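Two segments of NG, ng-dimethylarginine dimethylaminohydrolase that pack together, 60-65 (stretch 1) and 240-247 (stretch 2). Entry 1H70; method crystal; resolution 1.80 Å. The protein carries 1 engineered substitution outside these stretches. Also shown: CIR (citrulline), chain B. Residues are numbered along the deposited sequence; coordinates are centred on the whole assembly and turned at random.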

ATOM      1  N   PRO A  60       7.206   0.609  15.644  1.00 10.95           N
ATOM      2  CA  PRO A  60       6.503  -0.674  15.559  1.00  9.79           C
ATOM      3  C   PRO A  60       5.857  -0.989  14.198  1.00  9.41           C
ATOM      4  O   PRO A  60       5.846  -2.140  13.748  1.00  9.76           O
ATOM      5  CB  PRO A  60       5.392  -0.501  16.594  1.00 10.78           C
ATOM      6  CG  PRO A  60       6.045   0.345  17.657  1.00 11.55           C
ATOM      7  CD  PRO A  60       6.877   1.361  16.881  1.00 10.56           C
ATOM      8  N   ASP A  61       5.313   0.030  13.549  1.00  9.12           N
ATOM      9  CA  ASP A  61       4.624  -0.144  12.264  1.00  9.10           C
ATOM     10  C   ASP A  61       5.501   0.178  11.058  1.00  9.44           C
ATOM     11  O   ASP A  61       4.991   0.264   9.930  1.00  9.15           O
ATOM     12  CB  ASP A  61       3.395   0.765  12.226  1.00  9.52           C
ATOM     13  CG  ASP A  61       2.284   0.311  13.147  1.00 11.43           C
ATOM     14  OD1 ASP A  61       1.711  -0.767  12.863  1.00 11.74           O
ATOM     15  OD2 ASP A  61       1.949   1.005  14.140  1.00 12.48           O
ATOM     16  N   SER A  62       6.819   0.311  11.241  1.00  9.82           N
ATOM     17  CA  SER A  62       7.720   0.683  10.140  1.00 10.39           C
ATOM     18  C   SER A  62       7.864  -0.354   8.999  1.00 10.05           C
ATOM     19  O   SER A  62       8.320  -0.046   7.887  1.00  9.28           O
ATOM     20  CB  SER A  62       9.075   1.203  10.688  1.00 10.33           C
ATOM     21  OG  SER A  62       9.725   0.175  11.397  1.00 10.45           O
ATOM     22  N   VAL A  63       7.361  -1.566   9.215  1.00  9.40           N
ATOM     23  CA  VAL A  63       7.306  -2.598   8.198  1.00  8.79           C
ATOM     24  C   VAL A  63       6.363  -2.149   7.091  1.00  7.97           C
ATOM     25  O   VAL A  63       6.493  -2.580   5.946  1.00  8.15           O
ATOM     26  CB  VAL A  63       6.789  -3.941   8.796  1.00  8.94           C
ATOM     27  CG1 VAL A  63       5.362  -3.799   9.328  1.00  9.75           C
ATOM     28  CG2 VAL A  63       6.869  -5.080   7.779  1.00  9.19           C
ATOM     29  N   PHE A  64       5.405  -1.280   7.423  1.00  7.59           N
ATOM     30  CA  PHE A  64       4.460  -0.765   6.438  1.00  8.55           C
ATOM     31  C   PHE A  64       5.023   0.443   5.691  1.00  8.83           C
ATOM     32  O   PHE A  64       4.533   1.589   5.799  1.00  7.97           O
ATOM     33  CB  PHE A  64       3.119  -0.424   7.105  1.00  8.70           C
ATOM     34  CG  PHE A  64       2.513  -1.628   7.793  1.00  8.84           C
ATOM     35  CD1 PHE A  64       2.170  -1.579   9.137  1.00 10.64           C
ATOM     36  CD2 PHE A  64       2.325  -2.799   7.085  1.00 10.65           C
ATOM     37  CE1 PHE A  64       1.626  -2.690   9.764  1.00 10.91           C
ATOM     38  CE2 PHE A  64       1.765  -3.932   7.709  1.00 11.85           C
ATOM     39  CZ  PHE A  64       1.410  -3.864   9.043  1.00 11.31           C
ATOM     40  N   VAL A  65       6.052   0.168   4.897  1.00  8.30           N
ATOM     41  CA  VAL A  65       6.759   1.194   4.131  1.00  8.09           C
ATOM     42  C   VAL A  65       5.909   1.891   3.066  1.00  9.07           C
ATOM     43  O   VAL A  65       6.293   2.974   2.579  1.00  7.25           O
ATOM     44  CB  VAL A  65       8.043   0.634   3.466  1.00  8.58           C
ATOM     45  CG1 VAL A  65       9.023   0.180   4.544  1.00  8.15           C
ATOM     46  CG2 VAL A  65       7.708  -0.500   2.467  1.00 10.50           C
ATOM     47  N   GLU A 240      -0.576 -12.210  10.506  1.00 11.21           N
ATOM     48  CA  GLU A 240      -0.028 -11.404  11.608  1.00 11.17           C
ATOM     49  C   GLU A 240      -0.101  -9.912  11.291  1.00 11.78           C
ATOM     50  O   GLU A 240      -0.196  -9.093  12.205  1.00 11.49           O
ATOM     51  CB  GLU A 240       1.390 -11.854  11.942  1.00 12.24           C
ATOM     52  CG  GLU A 240       1.451 -13.303  12.422  1.00 12.86           C
ATOM     53  CD  GLU A 240       0.346 -13.665  13.420  1.00 16.28           C
ATOM     54  OE1 GLU A 240       0.402 -13.293  14.619  1.00 16.96           O
ATOM     55  OE2 GLU A 240      -0.595 -14.349  12.975  1.00 17.84           O
ATOM     56  N   TYR A 241      -0.093  -9.568  10.005  1.00 11.16           N
ATOM     57  CA  TYR A 241      -0.218  -8.147   9.634  1.00 11.71           C
ATOM     58  C   TYR A 241      -1.683  -7.721   9.629  1.00 11.08           C
ATOM     59  O   TYR A 241      -1.999  -6.566   9.939  1.00 10.01           O
ATOM     60  CB  TYR A 241       0.539  -7.860   8.335  1.00 12.07           C
ATOM     61  CG  TYR A 241       1.989  -8.245   8.526  1.00 11.23           C
ATOM     62  CD1 TYR A 241       2.472  -9.462   8.073  1.00 11.95           C
ATOM     63  CD2 TYR A 241       2.850  -7.404   9.215  1.00 12.19           C
ATOM     64  CE1 TYR A 241       3.802  -9.817   8.279  1.00 11.80           C
ATOM     65  CE2 TYR A 241       4.172  -7.734   9.418  1.00 10.61           C
ATOM     66  CZ  TYR A 241       4.641  -8.940   8.963  1.00 12.57           C
ATOM     67  OH  TYR A 241       5.958  -9.291   9.181  1.00  9.42           O
ATOM     68  N   ARG A 242      -2.585  -8.647   9.309  1.00 11.80           N
ATOM     69  CA  ARG A 242      -4.020  -8.390   9.360  1.00 12.28           C
ATOM     70  C   ARG A 242      -4.443  -7.914  10.747  1.00 11.99           C
ATOM     71  O   ARG A 242      -5.321  -7.029  10.907  1.00 12.31           O
ATOM     72  CB  ARG A 242      -4.815  -9.642   8.923  1.00 12.06           C
ATOM     73  CG  ARG A 242      -6.329  -9.455   9.029  1.00 15.33           C
ATOM     74  CD  ARG A 242      -7.101 -10.601   8.378  1.00 19.23           C
ATOM     75  NE  ARG A 242      -8.535 -10.549   8.683  1.00 21.55           N
ATOM     76  CZ  ARG A 242      -9.172 -11.298   9.588  1.00 25.37           C
ATOM     77  NH1 ARG A 242      -8.523 -12.197  10.338  1.00 25.29           N
ATOM     78  NH2 ARG A 242     -10.487 -11.143   9.747  1.00 22.61           N
ATOM     79  N   LYS A 243      -3.796  -8.464  11.783  1.00 11.45           N
ATOM     80  CA  LYS A 243      -4.066  -8.085  13.162  1.00 11.53           C
ATOM     81  C   LYS A 243      -3.824  -6.605  13.435  1.00 11.18           C
ATOM     82  O   LYS A 243      -4.433  -6.045  14.340  1.00 11.26           O
ATOM     83  CB  LYS A 243      -3.206  -8.883  14.140  1.00 10.77           C
ATOM     84  CG  LYS A 243      -3.625 -10.337  14.253  1.00 11.41           C
ATOM     85  CD  LYS A 243      -2.577 -11.146  15.047  1.00 11.90           C
ATOM     86  CE  LYS A 243      -2.998 -12.604  15.138  1.00 13.54           C
ATOM     87  NZ  LYS A 243      -1.979 -13.359  15.941  1.00 15.26           N
ATOM     88  N   ILE A 244      -2.895  -6.004  12.688  1.00 10.76           N
ATOM     89  CA  ILE A 244      -2.605  -4.585  12.842  1.00 10.76           C
ATOM     90  C   ILE A 244      -2.954  -3.827  11.556  1.00 10.75           C
ATOM     91  O   ILE A 244      -2.237  -2.918  11.130  1.00  9.96           O
ATOM     92  CB  ILE A 244      -1.166  -4.290  13.381  1.00 11.38           C
ATOM     93  CG1 ILE A 244      -0.098  -4.973  12.516  1.00 10.19           C
ATOM     94  CG2 ILE A 244      -1.072  -4.722  14.861  1.00 10.53           C
ATOM     95  CD1 ILE A 244       1.353  -4.727  13.005  1.00 14.58           C
ATOM     96  N   ASP A 245      -4.070  -4.224  10.950  1.00  9.94           N
ATOM     97  CA  ASP A 245      -4.667  -3.542   9.801  1.00 10.72           C
ATOM     98  C   ASP A 245      -3.777  -3.311   8.587  1.00 10.28           C
ATOM     99  O   ASP A 245      -3.907  -2.275   7.928  1.00 10.33           O
ATOM    100  CB  ASP A 245      -5.197  -2.156  10.246  1.00 12.65           C
ATOM    101  CG  ASP A 245      -6.236  -2.214  11.352  1.00 15.48           C
ATOM    102  OD1 ASP A 245      -6.951  -3.232  11.481  1.00 15.90           O
ATOM    103  OD2 ASP A 245      -6.364  -1.238  12.149  1.00 13.95           O
ATOM    104  N   GLY A 246      -2.902  -4.261   8.262  1.00  9.87           N
ATOM    105  CA  GLY A 246      -2.027  -4.126   7.104  1.00 10.79           C
ATOM    106  C   GLY A 246      -2.065  -5.391   6.247  1.00 11.59           C
ATOM    107  O   GLY A 246      -2.420  -6.468   6.741  1.00 12.88           O
ATOM    108  N   GLY A 247      -1.644  -5.262   4.996  1.00 11.69           N
ATOM    109  CA  GLY A 247      -1.603  -6.373   4.059  1.00 12.58           C
ATOM    110  C   GLY A 247      -0.424  -6.275   3.097  1.00 12.18           C
ATOM    111  O   GLY A 247       0.579  -5.611   3.364  1.00 11.07           O
TER
HETATM  112  C   CIR B 500      -1.230   1.612  11.178  1.00 10.28           C
HETATM  113  O   CIR B 500      -0.753   2.671  10.666  1.00 11.16           O
HETATM  114  OXT CIR B 500      -2.283   1.680  11.936  1.00 11.56           O
HETATM  115  CA  CIR B 500      -0.621   0.276  10.849  1.00 10.18           C
HETATM  116  N   CIR B 500      -0.816  -0.654  11.977  1.00  9.74           N
HETATM  117  C3  CIR B 500      -1.261  -0.288   9.556  1.00  9.08           C
HETATM  118  C4  CIR B 500      -0.841   0.578   8.354  1.00 10.61           C
HETATM  119  C5  CIR B 500      -1.502   0.042   7.095  1.00 12.76           C
HETATM  120  N6  CIR B 500      -1.071   0.800   5.912  1.00 11.81           N
HETATM  121  C7  CIR B 500      -1.345   0.471   4.660  1.00 13.29           C
HETATM  122  O7  CIR B 500      -2.001  -0.538   4.355  1.00 12.13           O
HETATM  123  N8  CIR B 500      -0.874   1.263   3.677  1.00 12.44           N

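What forms the apolar centre of the contact? It is the ring of Phe-64, which loses more surface to the other stretch than any neighbour, 82 of the 246 Å² buried on both sides. Its CA-to-CB bond points sideways, but with chi1 at -58° (m) the ring swings across the gap. There CZ of Phe-64 lies 3.8 Å from CD2 of Tyr-241, and CE1 of Phe-64 lies 3.8 Å from CD1 of Ile-244. The Ile-244 methyl sits at the edge of the phenyl ring, near its plane, while CZ of Phe-64 in turn meets the edge of the tyrosine ring. A long flat side chain suits this place because it can touch several partners at once from a backbone that stays well back: the CA atoms of Phe-64 and Gly-246 are 7.3 Å apart.

Why is there a glycine beside this ring? CE2 of Phe-64 approaches CA of Gly-246 to 3.8 Å, and a CB in the ideal position on Gly-246 would point toward stretch 1 and fall 2.4 Å from that same CE2 of Phe-64, a clash. The absence of a side chain therefore lets the aromatic ring lie close against the backbone.

How are the flanking side chains brought into place? The CA-to-CB bonds of Tyr-241 and Ile-244 both point toward stretch 1, and each residue gives up 45 Å² to it. A type I turn from Arg-242 to Asp-245 begins just after Tyr-241 and includes Ile-244, and the carbonyl O of Tyr-241 accepts hydrogen bonds from N of Ile-244 at 2.9 Å and N of Gly-246 at 3.0 Å, tying these three contact residues together. Across the gap, another type I turn runs from Asp-61 to Phe-64, with N of Phe-64 bonded to O of Asp-61 at 3.0 Å. Within this turn, the CA-to-CB bond of Val-63 points toward stretch 2, and CG1 of Val-63 lies 4.1 Å from CE2 of Tyr-241. The tyrosine's OH is hydrogen-bonded elsewhere in the structure, so no buried hydroxyl is left unsatisfied.

What happens at the polar edge? No hydrogen bond joins the stretches directly; OD1 of Asp-61 merely comes within 4.0 Å of CD1 of Ile-244. Citrulline links them instead. N of citrulline donates to OD1 of Asp-61 at 2.7 Å and to the carbonyl O of Ile-244 at 2.8 Å, so one amino group engages a carboxylate from one stretch and a backbone acceptor from the other. C3 of citrulline also lies 3.7 Å from CD1 of Phe-64.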